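Local coordinates for protein BfpC (Escherichia coli, PDB 3VHJ) that is an essential membrane protein of type IV pilus biogenesis, represented here by its N-terminal, cytoplasmic domain, at residues Ala119-Phe122 with Phe123-Val127; Thr28-Thr31 with Asn32-Leu35; Phe113-Lys116 with Asp117-Lys120. The protein carries 1 engineered substitution. All blocks are in the same frame, centred on the assembly; numbering follows the deposited sequence.

Contact 1 of 3, residues Ala119-Phe122 with Phe123-Val127; sequences AKKF and FFDHV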
loop_
_atom_site.group_PDB
_atom_site.type_symbol
_atom_site.label_atom_id
_atom_site.label_comp_id
_atom_site.label_asym_id
_atom_site.label_seq_id
_atom_site.Cartn_x
_atom_site.Cartn_y
_atom_site.Cartn_z
ATOM N N ALA A 119 -0.982 13.710 -5.478
ATOM C CA ALA A 119 -0.704 12.315 -5.797
ATOM C C ALA A 119 0.231 12.231 -6.998
ATOM O O ALA A 119 1.191 11.461 -6.999
ATOM C CB ALA A 119 -2.004 11.581 -6.095
ATOM N N LYS A 120 -0.057 13.029 -8.022
ATOM C CA LYS A 120 0.769 13.055 -9.221
ATOM C C LYS A 120 2.181 13.514 -8.851
ATOM O O LYS A 120 3.171 12.923 -9.283
ATOM C CB LYS A 120 0.154 14.003 -10.264
ATOM C CG LYS A 120 0.783 13.906 -11.654
ATOM C CD LYS A 120 0.077 14.815 -12.662
ATOM C CE LYS A 120 0.747 14.738 -14.035
ATOM N NZ LYS A 120 0.046 15.554 -15.073
ATOM N N LYS A 121 2.269 14.557 -8.033
ATOM C CA LYS A 121 3.561 15.086 -7.611
ATOM C C LYS A 121 4.378 14.063 -6.813
ATOM O O LYS A 121 5.591 13.954 -6.995
ATOM C CB LYS A 121 3.365 16.361 -6.779
ATOM C CG LYS A 121 4.660 16.994 -6.277
ATOM C CD LYS A 121 4.393 18.304 -5.544
ATOM C CE LYS A 121 5.675 18.902 -4.985
ATOM N NZ LYS A 121 6.723 19.073 -6.035
ATOM N N PHE A 122 3.716 13.316 -5.933
ATOM C CA PHE A 122 4.414 12.311 -5.132
ATOM C C PHE A 122 4.923 11.203 -6.049
ATOM O O PHE A 122 6.055 10.738 -5.924
ATOM C CB PHE A 122 3.475 11.709 -4.088
ATOM C CG PHE A 122 4.152 10.748 -3.159
ATOM C CD1 PHE A 122 4.886 11.212 -2.073
ATOM C CD2 PHE A 122 4.084 9.379 -3.388
ATOM C CE1 PHE A 122 5.549 10.321 -1.225
ATOM C CE2 PHE A 122 4.742 8.478 -2.548
ATOM C CZ PHE A 122 5.476 8.952 -1.463
ATOM N N PHE A 123 4.061 10.792 -6.971
ATOM C CA PHE A 123 4.361 9.750 -7.938
ATOM C C PHE A 123 5.625 10.074 -8.732
ATOM O O PHE A 123 6.552 9.262 -8.813
ATOM C CB PHE A 123 3.167 9.608 -8.882
ATOM C CG PHE A 123 3.351 8.586 -9.965
ATOM C CD1 PHE A 123 3.487 7.233 -9.654
ATOM C CD2 PHE A 123 3.330 8.969 -11.303
ATOM C CE1 PHE A 123 3.593 6.280 -10.658
ATOM C CE2 PHE A 123 3.435 8.021 -12.318
ATOM C CZ PHE A 123 3.566 6.673 -11.995
ATOM N N PHE A 124 5.660 11.264 -9.322
ATOM C CA PHE A 124 6.812 11.681 -10.110
ATOM C C PHE A 124 8.074 11.914 -9.287
ATOM O O PHE A 124 9.155 11.488 -9.676
ATOM C CB PHE A 124 6.493 12.959 -10.891
ATOM C CG PHE A 124 5.727 12.720 -12.156
ATOM C CD1 PHE A 124 4.409 13.141 -12.278
ATOM C CD2 PHE A 124 6.331 12.080 -13.235
ATOM C CE1 PHE A 124 3.696 12.929 -13.464
ATOM C CE2 PHE A 124 5.631 11.863 -14.419
ATOM C CZ PHE A 124 4.309 12.290 -14.534
ATOM N N ASP A 125 7.938 12.588 -8.150
ATOM C CA ASP A 125 9.099 12.883 -7.322
ATOM C C ASP A 125 9.730 11.688 -6.614
ATOM O O ASP A 125 10.946 11.646 -6.443
ATOM C CB ASP A 125 8.763 13.944 -6.268
ATOM C CG ASP A 125 8.366 15.279 -6.879
ATOM O OD1 ASP A 125 8.879 15.625 -7.962
ATOM O OD2 ASP A 125 7.547 15.989 -6.258
ATOM N N HIS A 126 8.926 10.707 -6.217
ATOM C CA HIS A 126 9.486 9.581 -5.474
ATOM C C HIS A 126 9.205 8.166 -5.953
ATOM O O HIS A 126 9.935 7.245 -5.596
ATOM C CB HIS A 126 9.027 9.667 -4.017
ATOM C CG HIS A 126 9.265 10.999 -3.381
ATOM N ND1 HIS A 126 10.522 11.448 -3.043
ATOM C CD2 HIS A 126 8.404 11.983 -3.027
ATOM C CE1 HIS A 126 10.427 12.652 -2.506
ATOM N NE2 HIS A 126 9.152 12.999 -2.486
ATOM N N VAL A 127 8.169 7.977 -6.757
ATOM C CA VAL A 127 7.811 6.627 -7.166
ATOM C C VAL A 127 8.163 6.170 -8.572
ATOM O O VAL A 127 8.903 5.211 -8.751
ATOM C CB VAL A 127 6.295 6.404 -6.956
ATOM C CG1 VAL A 127 5.924 4.954 -7.268
ATOM C CG2 VAL A 127 5.921 6.778 -5.529
#
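The backbone N of His-126 donates to Phe-122 O at 2.9 Å. Phe-123 N to Ala-119 O, Phe-124 N to Lys-120 O and Asp-125 N to Lys-121 O repeat the same i to i+4 bond, so the two segments form one continuous helix. Residues 123-127 also include a wider, pi-type turn. Among the side chains, Lys-121 and Asp-125 make a salt bridge one turn apart. Lys-121 NZ meets Asp-125 OD2 at 3.2 Å on the syn side of the carboxylate, 15° out of its plane. The lysine is extended until its last torsion, which bends the ammonium toward the acid. Asp-125 OD2 also lies 2.9 Å from Lys-121 O. Both are acceptors, and the nearby ammonium probably offsets part of their repulsion. Lys-120 runs alongside Phe-124 in the same direction. Its CG lies in the ring plane at the edge, and Lys-120 CE approaches Phe-124 CE1 to 3.5 Å. This pair is aliphatic chain against ring rim.

The Phe-122 ring has CG anti to the backbone N (chi1 -175°) and reaches forward along the helix. It meets two later residues. Its CD1 lies 3.7 Å from CD2 of the His-126 imidazole, with the planes turned 51° apart and the two side chains nearly at right angles. Phe-122 CE2 touches Val-127 CG2 at 3.6 Å. Ala-119, Phe-123 and Val-127 are buried. They rest on strands 85-90 and 96-101 through Leu-88, Cys-86 and Val-98. The result is an amphipathic helix laid on a mixed sheet, with an i to i+4 salt bridge on its exposed side.

Contact 2 of 3, residues Thr28-Thr31 with Asn32-Leu35; sequences TETT and NQAL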
loop_
_atom_site.group_PDB
_atom_site.type_symbol
_atom_site.label_atom_id
_atom_site.label_comp_id
_atom_site.label_asym_id
_atom_site.label_seq_id
_atom_site.Cartn_x
_atom_site.Cartn_y
_atom_site.Cartn_z
ATOM N N THR A 28 19.532 -9.127 12.167
ATOM C CA THR A 28 19.109 -10.208 13.049
ATOM C C THR A 28 17.769 -9.917 13.702
ATOM O O THR A 28 17.335 -10.636 14.607
ATOM C CB THR A 28 20.130 -10.439 14.168
ATOM O OG1 THR A 28 20.227 -9.254 14.968
ATOM C CG2 THR A 28 21.497 -10.780 13.581
ATOM N N GLU A 29 17.114 -8.857 13.250
ATOM C CA GLU A 29 15.824 -8.487 13.807
ATOM C C GLU A 29 14.743 -9.379 13.204
ATOM O O GLU A 29 14.735 -9.631 12.000
ATOM C CB GLU A 29 15.517 -7.019 13.489
ATOM C CG GLU A 29 14.429 -6.390 14.351
ATOM C CD GLU A 29 14.029 -4.999 13.874
ATOM O OE1 GLU A 29 13.309 -4.303 14.619
ATOM O OE2 GLU A 29 14.422 -4.609 12.752
ATOM N N THR A 30 13.844 -9.868 14.048
ATOM C CA THR A 30 12.752 -10.702 13.577
ATOM C C THR A 30 11.620 -9.774 13.144
ATOM O O THR A 30 11.600 -8.591 13.497
ATOM C CB THR A 30 12.211 -11.622 14.687
ATOM O OG1 THR A 30 11.656 -10.822 15.737
ATOM C CG2 THR A 30 13.321 -12.501 15.242
ATOM N N THR A 31 10.686 -10.317 12.375
ATOM C CA THR A 31 9.541 -9.553 11.907
ATOM C C THR A 31 8.734 -9.098 13.114
ATOM O O THR A 31 8.269 -7.954 13.169
ATOM C CB THR A 31 8.662 -10.422 10.987
ATOM O OG1 THR A 31 9.381 -10.688 9.783
ATOM C CG2 THR A 31 7.350 -9.727 10.652
ATOM N N ASN A 32 8.587 -9.987 14.094
ATOM C CA ASN A 32 7.827 -9.663 15.290
ATOM C C ASN A 32 8.429 -8.475 16.038
ATOM O O ASN A 32 7.706 -7.613 16.520
ATOM C CB ASN A 32 7.747 -10.878 16.222
ATOM C CG ASN A 32 6.783 -10.660 17.377
ATOM O OD1 ASN A 32 5.584 -10.466 17.171
ATOM N ND2 ASN A 32 7.304 -10.681 18.599
ATOM N N GLN A 33 9.751 -8.430 16.133
ATOM C CA GLN A 33 10.409 -7.326 16.826
ATOM C C GLN A 33 10.259 -6.026 16.057
ATOM O O GLN A 33 9.954 -4.981 16.633
ATOM C CB GLN A 33 11.890 -7.618 17.011
ATOM C CG GLN A 33 12.178 -8.689 18.028
ATOM C CD GLN A 33 13.654 -8.968 18.131
ATOM O OE1 GLN A 33 14.285 -9.392 17.163
ATOM N NE2 GLN A 33 14.220 -8.721 19.303
ATOM N N ALA A 34 10.484 -6.096 14.752
ATOM C CA ALA A 34 10.374 -4.922 13.902
ATOM C C ALA A 34 8.968 -4.342 13.987
ATOM O O ALA A 34 8.798 -3.135 14.132
ATOM C CB ALA A 34 10.714 -5.287 12.461
ATOM N N LEU A 35 7.958 -5.204 13.903
ATOM C CA LEU A 35 6.576 -4.750 13.972
ATOM C C LEU A 35 6.269 -4.058 15.290
ATOM O O LEU A 35 5.715 -2.961 15.312
ATOM C CB LEU A 35 5.610 -5.923 13.787
ATOM C CG LEU A 35 4.134 -5.611 14.046
ATOM C CD1 LEU A 35 3.674 -4.480 13.139
ATOM C CD2 LEU A 35 3.298 -6.864 13.807
#
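Thr-30 and Gln-33 hold each other at the start of helix 31-42. Gln-33 N donates to Thr-30 OG1 at 3.1 Å. In return, Thr-30 N donates to Gln-33 OE1 at 3.2 Å, almost straight at 173° and onto an in-plane lone pair of the amide. This reciprocal pair is a capping box, with Thr-30 as the N-cap. A weak bond also joins Thr-30 OG1 to the same OE1, at 3.3 Å. With chi1 of Thr-30 at 64°, OG1 stands between the backbone N and the carbonyl carbon, and from there it meets Gln-33 N. The helical bonds then begin, with Ala-34 N to Thr-30 O and Leu-35 N to Thr-31 O.

Glu-29 forms the next shell. Its extended chain carries Glu-29 OE1 to 3.1 Å from Ala-34 CA. Glu-29 CG passes Gln-33 CB at 3.9 Å. Glu-29 OE1 has a long, weak ion pair with Lys-37 further along the helix. Glu-29 O accepts from Ser-25 OG, which ties the loop back to the chain after strand 21-23. On the sheet-facing side of the helix, Thr-31, Ala-34 and Leu-35 pack on strands 46-52 and 55-60, chiefly on Val-49 and Phe-58.

Contact 3 of 3, residues Phe113-Lys116 with Asp117-Lys120; sequences FHSK and DDAK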
loop_
_atom_site.group_PDB
_atom_site.type_symbol
_atom_site.label_atom_id
_atom_site.label_comp_id
_atom_site.label_asym_id
_atom_site.label_seq_id
_atom_site.Cartn_x
_atom_site.Cartn_y
_atom_site.Cartn_z
ATOM N N PHE A 113 -4.182 10.112 -1.294
ATOM C CA PHE A 113 -4.268 11.572 -1.309
ATOM C C PHE A 113 -5.677 11.980 -1.701
ATOM O O PHE A 113 -6.316 11.305 -2.500
ATOM C CB PHE A 113 -3.320 12.178 -2.353
ATOM C CG PHE A 113 -1.913 11.676 -2.272
ATOM C CD1 PHE A 113 -1.577 10.424 -2.777
ATOM C CD2 PHE A 113 -0.922 12.456 -1.689
ATOM C CE1 PHE A 113 -0.267 9.958 -2.703
ATOM C CE2 PHE A 113 0.388 11.997 -1.610
ATOM C CZ PHE A 113 0.714 10.748 -2.117
ATOM N N HIS A 114 -6.169 13.079 -1.151
ATOM C CA HIS A 114 -7.498 13.527 -1.545
ATOM C C HIS A 114 -7.359 14.385 -2.796
ATOM O O HIS A 114 -8.334 14.628 -3.509
ATOM C CB HIS A 114 -8.174 14.308 -0.416
ATOM C CG HIS A 114 -8.724 13.431 0.667
ATOM N ND1 HIS A 114 -9.453 12.291 0.396
ATOM C CD2 HIS A 114 -8.643 13.516 2.015
ATOM C CE1 HIS A 114 -9.793 11.710 1.533
ATOM N NE2 HIS A 114 -9.315 12.433 2.530
ATOM N N SER A 115 -6.128 14.809 -3.069
ATOM C CA SER A 115 -5.824 15.644 -4.229
ATOM C C SER A 115 -5.023 14.919 -5.303
ATOM O O SER A 115 -3.992 14.307 -5.020
ATOM C CB SER A 115 -5.048 16.888 -3.788
ATOM O OG SER A 115 -4.385 17.483 -4.887
ATOM N N LYS A 116 -5.503 15.005 -6.540
ATOM C CA LYS A 116 -4.836 14.371 -7.667
ATOM C C LYS A 116 -3.470 15.012 -7.920
ATOM O O LYS A 116 -2.502 14.323 -8.235
ATOM C CB LYS A 116 -5.706 14.486 -8.920
ATOM C CG LYS A 116 -5.061 13.927 -10.179
ATOM C CD LYS A 116 -5.973 14.073 -11.388
ATOM C CE LYS A 116 -5.323 13.505 -12.638
ATOM N NZ LYS A 116 -6.217 13.585 -13.828
ATOM N N ASP A 117 -3.387 16.333 -7.780
ATOM C CA ASP A 117 -2.122 17.026 -8.002
ATOM C C ASP A 117 -1.054 16.566 -7.021
ATOM O O ASP A 117 0.093 16.344 -7.404
ATOM C CB ASP A 117 -2.306 18.542 -7.898
ATOM C CG ASP A 117 -3.081 19.111 -9.071
ATOM O OD1 ASP A 117 -2.727 18.781 -10.225
ATOM O OD2 ASP A 117 -4.037 19.886 -8.844
ATOM N N ASP A 118 -1.433 16.424 -5.755
ATOM C CA ASP A 118 -0.496 15.969 -4.729
ATOM C C ASP A 118 -0.047 14.535 -5.015
ATOM O O ASP A 118 1.113 14.188 -4.808
ATOM C CB ASP A 118 -1.156 16.031 -3.349
ATOM C CG ASP A 118 -1.483 17.447 -2.926
ATOM O OD1 ASP A 118 -2.150 17.618 -1.885
ATOM O OD2 ASP A 118 -1.069 18.387 -3.634
ATOM N N ALA A 119 -0.982 13.710 -5.478
ATOM C CA ALA A 119 -0.704 12.315 -5.797
ATOM C C ALA A 119 0.231 12.231 -6.998
ATOM O O ALA A 119 1.191 11.461 -6.999
ATOM C CB ALA A 119 -2.004 11.581 -6.095
ATOM N N LYS A 120 -0.057 13.029 -8.022
ATOM C CA LYS A 120 0.769 13.055 -9.221
ATOM C C LYS A 120 2.181 13.514 -8.851
ATOM O O LYS A 120 3.171 12.923 -9.283
ATOM C CB LYS A 120 0.154 14.003 -10.264
ATOM C CG LYS A 120 0.783 13.906 -11.654
ATOM C CD LYS A 120 0.077 14.815 -12.662
ATOM C CE LYS A 120 0.747 14.738 -14.035
ATOM N NZ LYS A 120 0.046 15.554 -15.073
HETATM O O HOH W 1 -3.681 15.397 -1.292
HETATM O O HOH W 2 -5.980 18.533 -7.306
#
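Ser-115 caps the N-terminus of helix 116-127 in a local contact at the turn that follows edge strand 107-113. It is the N-cap residue. Its OG accepts from Asp-118 N at 3.3 Å, and the bond is nearly straight at 170°. OG is placed there by chi1 161°, anti to the serine's own N. The first two helical bonds follow at once, Ala-119 N to Ser-115 O and Lys-120 N to Lys-116 O.

The return half of a capping box is replaced by water. One water accepts from Ser-115 N at 3.1 Å and donates to Asp-118 OD1 at 2.8 Å. It therefore bridges the cap residue and the acid three positions later. A second water joins Ser-115 OG to Asp-117, donating to OD2 at 2.8 Å. The two acids sit in the first turn, where their negative charge would probably interact favourably with the positive end of the helix dipole. Lys-116 extends fully and forms a salt bridge with Asp-141. Its ammonium stays 6.7 Å from that of Lys-120, measured NZ to NZ.

Phe-113, the last residue of the strand, folds back against the helix. Its backbone is hydrogen-bonded to Trp-96 of strand 96-101, which anchors the turn on the sheet. Ala-119 lies over one ring face in a CH-pi contact. Its CA is 3.8 Å from the ring centroid, and its methyl CB touches Phe-113 CD1 at 3.5 Å.

Overall arrangement
Contact 2 comes first along the chain, at the start of helix 31-42. Contact 3 and then contact 1 follow on helix 116-127, sharing Ala-119 and Lys-120. Their centres lie about 9 Å apart, and the ring of Phe-113 reaches the side chain of Phe-122. Contact 2 is remote, centre to centre about 30 Å from contact 1 and about 33 Å from contact 3. Contacts 2 and 3 lie on opposite sides of the chain's centre. Each helix covers its own sheet. Helix 116-127 links strand 107-113 to strand 135-137 at the other edge of its mixed sheet. The domain thus has two helix-on-sheet units, each with a capped helix start.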